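Pentatricopeptide repeat-containing protein 10, chloroplastic (Zea mays, PDB 4M59) binds two similar intergenic chloroplast RNA elements and serves as a barrier to RNA decay, stabilising the mRNA. Local coordinates at residues E578-E583 against N607-Q612. The protein carries 4 engineered substitutions. Sequence-based numbering, arbitrary orientation.
Sequences ESWEAE and NGFCKQ. With nucleotides of chain C.
S579 and G608 are the closest CA pair across the contact, 5.0 Å apart. The S579 side chain points at the opposing helix: OG lies anti to its own carbonyl carbon (chi1 -39°) and donates a hydrogen bond to the main-chain carbonyl of G608. The modelled S579 OG to G608 O separation of 2.3 Å is very short, so its length is doubtful. G608 has no side chain; a CB there would lie a tight 3.2 Å from S579 OG, so the bare backbone lets the hydroxyl approach. Q612, its CG set between backbone N and carbonyl carbon (chi1 58°) and its chain extended beyond, brings CD to 3.1 Å from S579 OG; its amide is probably turned over, so nothing is claimed for its O and N.

The F609 ring lies against both S579 and W580. CD1 is 3.5 Å from S579 CB, while CE1 stands 4.1 Å above the W580 ring plane, over the centre. The six-membered ring of W580 and the F609 ring, centroids 5.3 Å apart and planes at 58°, form an edge-to-face pair, F609 giving the edge. Away from this interface, N607 ND2 lies 3.0 Å from OP1 of U17 of chain C.

The contact joins helix 580-590 of predicted repeat 15 to helix 599-612 of predicted repeat 16, within the superhelical PPR stack. Helix 615-627 packs against W580 and C610, and its R620 forms a salt bridge with E583; Y573 of helix 563-575 touches E578 and A582.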
# COMPACT_ATOMS: atom_id res chain seq x y z
N GLU A 578 21.47 34.62 5.56
CA GLU A 578 20.27 35.40 5.69
C GLU A 578 19.42 34.68 6.69
O GLU A 578 18.49 33.98 6.35
CB GLU A 578 19.54 35.48 4.37
CG GLU A 578 20.36 36.12 3.29
CD GLU A 578 20.31 37.61 3.34
OE1 GLU A 578 19.74 38.15 4.30
OE2 GLU A 578 20.85 38.25 2.42
N SER A 579 19.77 34.84 7.96
CA SER A 579 19.13 34.07 8.99
C SER A 579 17.87 34.74 9.46
O SER A 579 17.12 34.18 10.24
CB SER A 579 20.09 33.91 10.15
OG SER A 579 21.41 33.71 9.68
N TRP A 580 17.63 35.95 8.99
CA TRP A 580 16.42 36.64 9.36
C TRP A 580 15.27 36.07 8.58
O TRP A 580 14.17 35.91 9.09
CB TRP A 580 16.57 38.11 9.07
CG TRP A 580 17.53 38.74 9.98
CD1 TRP A 580 18.85 38.94 9.77
CD2 TRP A 580 17.25 39.26 11.28
NE1 TRP A 580 19.42 39.56 10.86
CE2 TRP A 580 18.45 39.77 11.80
CE3 TRP A 580 16.09 39.35 12.06
CZ2 TRP A 580 18.52 40.35 13.05
CZ3 TRP A 580 16.17 39.93 13.30
CH2 TRP A 580 17.38 40.42 13.79
N GLU A 581 15.54 35.75 7.32
CA GLU A 581 14.56 35.14 6.47
C GLU A 581 14.28 33.75 6.99
O GLU A 581 13.23 33.17 6.72
CB GLU A 581 15.07 35.06 5.04
CG GLU A 581 14.04 34.65 4.03
CD GLU A 581 13.17 35.80 3.61
OE1 GLU A 581 13.57 36.95 3.85
OE2 GLU A 581 12.10 35.55 3.02
N ALA A 582 15.21 33.21 7.76
CA ALA A 582 15.05 31.87 8.28
C ALA A 582 14.00 31.86 9.37
O ALA A 582 13.31 30.87 9.56
CB ALA A 582 16.35 31.36 8.80
N GLU A 583 13.87 32.97 10.09
CA GLU A 583 12.94 33.04 11.20
C GLU A 583 11.53 33.31 10.72
O GLU A 583 10.56 32.91 11.35
CB GLU A 583 13.35 34.12 12.19
CG GLU A 583 12.55 34.12 13.45
CD GLU A 583 12.74 35.39 14.23
OE1 GLU A 583 12.52 35.36 15.45
OE2 GLU A 583 13.11 36.41 13.62
N ASN A 607 21.30 28.68 15.10
CA ASN A 607 22.63 28.54 14.53
C ASN A 607 22.87 29.57 13.43
O ASN A 607 23.94 30.16 13.35
CB ASN A 607 22.84 27.12 13.98
CG ASN A 607 24.19 26.95 13.31
OD1 ASN A 607 25.02 27.85 13.34
ND2 ASN A 607 24.41 25.78 12.72
N GLY A 608 21.86 29.77 12.59
CA GLY A 608 21.95 30.75 11.53
C GLY A 608 22.31 32.14 12.00
O GLY A 608 22.92 32.91 11.27
N PHE A 609 21.91 32.49 13.21
CA PHE A 609 22.30 33.74 13.79
C PHE A 609 23.70 33.60 14.29
O PHE A 609 24.62 34.24 13.82
CB PHE A 609 21.37 34.06 14.93
CG PHE A 609 20.06 34.57 14.50
CD1 PHE A 609 19.92 35.24 13.35
CD2 PHE A 609 18.95 34.38 15.26
CE1 PHE A 609 18.71 35.72 12.95
CE2 PHE A 609 17.73 34.86 14.85
CZ PHE A 609 17.62 35.52 13.72
N CYS A 610 23.86 32.72 15.26
CA CYS A 610 25.16 32.40 15.81
C CYS A 610 26.26 32.19 14.77
O CYS A 610 27.44 32.37 15.06
CB CYS A 610 25.05 31.16 16.70
SG CYS A 610 24.10 31.43 18.16
N LYS A 611 25.89 31.82 13.56
CA LYS A 611 26.87 31.66 12.51
C LYS A 611 27.32 33.01 11.96
O LYS A 611 28.46 33.16 11.54
CB LYS A 611 26.34 30.80 11.37
N GLN A 612 26.43 33.99 11.97
CA GLN A 612 26.79 35.31 11.50
C GLN A 612 26.79 36.32 12.63
O GLN A 612 27.06 37.50 12.43
CB GLN A 612 25.84 35.76 10.39
CG GLN A 612 24.39 35.78 10.78
CD GLN A 612 23.50 36.04 9.60
OE1 GLN A 612 23.92 35.89 8.46
NE2 GLN A 612 22.27 36.45 9.85
P C C 18 28.84 23.81 15.54
OP1 C C 18 29.38 23.78 14.15
OP2 C C 18 29.78 23.91 16.68
O5' C C 18 27.79 25.00 15.65
C5' C C 18 27.97 26.21 14.90
C4' C C 18 28.53 27.30 15.80
O4' C C 18 29.86 26.92 16.24
C3' C C 18 28.69 28.66 15.14
O3' C C 18 27.51 29.44 15.30
C2' C C 18 29.84 29.27 15.94
O2' C C 18 29.44 29.84 17.16
C1' C C 18 30.72 28.04 16.19
N1 C C 18 31.73 27.81 15.14
C2 C C 18 32.99 28.40 15.28
O2 C C 18 33.22 29.08 16.29
N3 C C 18 33.92 28.19 14.32
C4 C C 18 33.63 27.44 13.26
N4 C C 18 34.58 27.27 12.34
C5 C C 18 32.35 26.84 13.09
C6 C C 18 31.44 27.05 14.05
P U C 17 24.53 22.34 11.41
OP1 U C 17 25.38 23.50 11.07
OP2 U C 17 24.64 21.09 10.62
O5' U C 17 24.76 21.99 12.95
C5' U C 17 24.72 23.02 13.95
C4' U C 17 25.60 22.64 15.12
O4' U C 17 24.95 21.58 15.87
C3' U C 17 26.99 22.12 14.77
O3' U C 17 27.94 22.50 15.75
C2' U C 17 26.78 20.61 14.74
O2' U C 17 27.96 19.89 15.01
C1' U C 17 25.77 20.42 15.87
N1 U C 17 24.90 19.25 15.68
C2 U C 17 24.83 18.33 16.70
O2 U C 17 25.45 18.45 17.74
N3 U C 17 24.01 17.26 16.46
C4 U C 17 23.27 17.02 15.32
O4 U C 17 22.57 16.00 15.25
C5 U C 17 23.39 18.02 14.31
C6 U C 17 24.19 19.08 14.51
P U C 16 21.82 19.26 8.28
OP1 U C 16 22.80 20.07 7.52
OP2 U C 16 22.19 17.89 8.72
O5' U C 16 21.36 20.09 9.56
C5' U C 16 20.80 21.41 9.41
C4' U C 16 20.76 22.11 10.75
O4' U C 16 19.62 21.64 11.51
C3' U C 16 21.96 21.88 11.65
O3' U C 16 23.00 22.81 11.37
C2' U C 16 21.37 22.13 13.03
O2' U C 16 21.30 23.50 13.36
C1' U C 16 19.97 21.54 12.88
N1 U C 16 19.89 20.13 13.28
C2 U C 16 19.62 19.86 14.61
O2 U C 16 19.45 20.73 15.44
N3 U C 16 19.56 18.53 14.92
C4 U C 16 19.73 17.46 14.07
O4 U C 16 19.64 16.31 14.51
C5 U C 16 20.01 17.82 12.71
C6 U C 16 20.08 19.12 12.37